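Local coordinates for uncharacterized protein (Leishmania major, PDB 3KSV), which is of unknown function but binds zinc and, as a HINT-like member of the histidine triad family, probably hydrolyses nucleotide substrates, at residues 128-132 and 133-137. Residues are numbered along the deposited sequence; the frame is centred on the assembly and turned at random.
Sequences VKVAS and DELAE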
loop_
_atom_site.group_PDB
_atom_site.type_symbol
_atom_site.label_atom_id
_atom_site.label_comp_id
_atom_site.label_asym_id
_atom_site.label_seq_id
_atom_site.Cartn_x
_atom_site.Cartn_y
_atom_site.Cartn_z
ATOM N N VAL A 128 1.093 17.256 11.344
ATOM C CA VAL A 128 0.585 18.625 11.359
ATOM C C VAL A 128 -0.746 18.670 12.112
ATOM O O VAL A 128 -1.414 17.653 12.276
ATOM C CB VAL A 128 0.411 19.164 9.924
ATOM C CG1 VAL A 128 1.752 19.172 9.205
ATOM C CG2 VAL A 128 -0.580 18.330 9.148
ATOM N N LYS A 129 -1.124 19.847 12.601
ATOM C CA LYS A 129 -2.405 19.993 13.289
ATOM C C LYS A 129 -3.507 20.158 12.244
ATOM O O LYS A 129 -3.364 20.932 11.287
ATOM C CB LYS A 129 -2.384 21.193 14.257
ATOM N N VAL A 130 -4.591 19.403 12.403
ATOM C CA VAL A 130 -5.824 19.684 11.668
ATOM C C VAL A 130 -6.980 19.876 12.680
ATOM O O VAL A 130 -7.042 19.205 13.723
ATOM C CB VAL A 130 -6.154 18.603 10.574
ATOM C CG1 VAL A 130 -7.477 18.907 9.897
ATOM C CG2 VAL A 130 -5.054 18.543 9.503
ATOM N N ALA A 131 -7.882 20.800 12.354
ATOM C CA ALA A 131 -8.982 21.162 13.225
ATOM C C ALA A 131 -10.130 20.176 13.062
ATOM O O ALA A 131 -10.230 19.512 12.039
ATOM C CB ALA A 131 -9.435 22.576 12.886
ATOM N N SER A 132 -11.004 20.108 14.066
ATOM C CA SER A 132 -12.200 19.272 14.005
ATOM C C SER A 132 -13.086 19.647 12.823
ATOM O O SER A 132 -13.565 18.764 12.099
ATOM C CB SER A 132 -13.007 19.351 15.313
ATOM O OG SER A 132 -13.714 20.579 15.441
ATOM N N ASP A 133 -13.301 20.944 12.615
ATOM C CA ASP A 133 -14.104 21.413 11.460
ATOM C C ASP A 133 -13.531 20.945 10.098
ATOM O O ASP A 133 -14.274 20.521 9.215
ATOM C CB ASP A 133 -14.328 22.942 11.485
ATOM C CG ASP A 133 -13.029 23.753 11.377
ATOM O OD1 ASP A 133 -11.942 23.220 11.666
ATOM O OD2 ASP A 133 -13.101 24.950 11.012
ATOM N N GLU A 134 -12.215 20.990 9.954
ATOM C CA GLU A 134 -11.549 20.539 8.725
ATOM C C GLU A 134 -11.666 19.030 8.516
ATOM O O GLU A 134 -11.835 18.562 7.391
ATOM C CB GLU A 134 -10.080 20.966 8.744
ATOM C CG GLU A 134 -9.900 22.479 8.681
ATOM C CD GLU A 134 -8.471 22.934 8.925
ATOM O OE1 GLU A 134 -7.638 22.154 9.457
ATOM O OE2 GLU A 134 -8.191 24.112 8.606
ATOM N N LEU A 135 -11.568 18.266 9.602
ATOM C CA LEU A 135 -11.720 16.825 9.548
ATOM C C LEU A 135 -13.118 16.444 9.100
ATOM O O LEU A 135 -13.281 15.451 8.393
ATOM C CB LEU A 135 -11.466 16.199 10.928
ATOM C CG LEU A 135 -10.012 16.043 11.356
ATOM C CD1 LEU A 135 -9.966 15.498 12.795
ATOM C CD2 LEU A 135 -9.254 15.135 10.389
ATOM N N ALA A 136 -14.124 17.195 9.540
ATOM C CA ALA A 136 -15.507 16.864 9.207
ATOM C C ALA A 136 -15.778 17.125 7.718
ATOM O O ALA A 136 -16.452 16.355 7.031
ATOM C CB ALA A 136 -16.457 17.693 10.071
ATOM N N GLU A 137 -15.250 18.249 7.261
ATOM C CA GLU A 137 -15.302 18.673 5.878
ATOM C C GLU A 137 -14.663 17.626 4.948
ATOM O O GLU A 137 -15.280 17.157 3.992
ATOM C CB GLU A 137 -14.585 20.025 5.817
ATOM C CG GLU A 137 -14.590 20.732 4.508
ATOM C CD GLU A 137 -14.247 22.210 4.676
ATOM O OE1 GLU A 137 -13.324 22.557 5.475
ATOM O OE2 GLU A 137 -14.921 23.016 4.007
#
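With CG set anti to its carbonyl carbon (chi1 -66°) and the chain extended beyond it, Glu134 folds back from the first turn of helix 132-147 to Ala131, the N-cap residue, making one half of a capping box beside a hydrophobic staple of Val130 and Leu135. Ala131 N donates to Glu134 OE1 across 3.2 Å in an almost straight bond (176° at the hydrogen), reaching the oxygen from above the carboxylate plane rather than within it. Ala131 has no side-chain acceptor to return a bond to Glu134 N, so only the Glu134 half is made. At the same cap residue, Leu135 N donates to Ala131 O at 3.0 Å, so both backbone polar groups of Ala131 are tied to the helix start. The next helical bond runs from Ala136 N to Ser132 O at 3.1 Å. In the staple, Val130 CG1, anti to its backbone N, lies 4.1 Å from Leu135 CG. This surface join leads the loop after strand 122-124 into the C-terminal helix and faces the second subunit, where Pro42 packs on Val130 and Met38 on Leu135. Arg45 of that subunit makes a long, weak ion pair with Glu134 OE2, while Glu134 OE1 lies 3.3 Å from Val130 CG1.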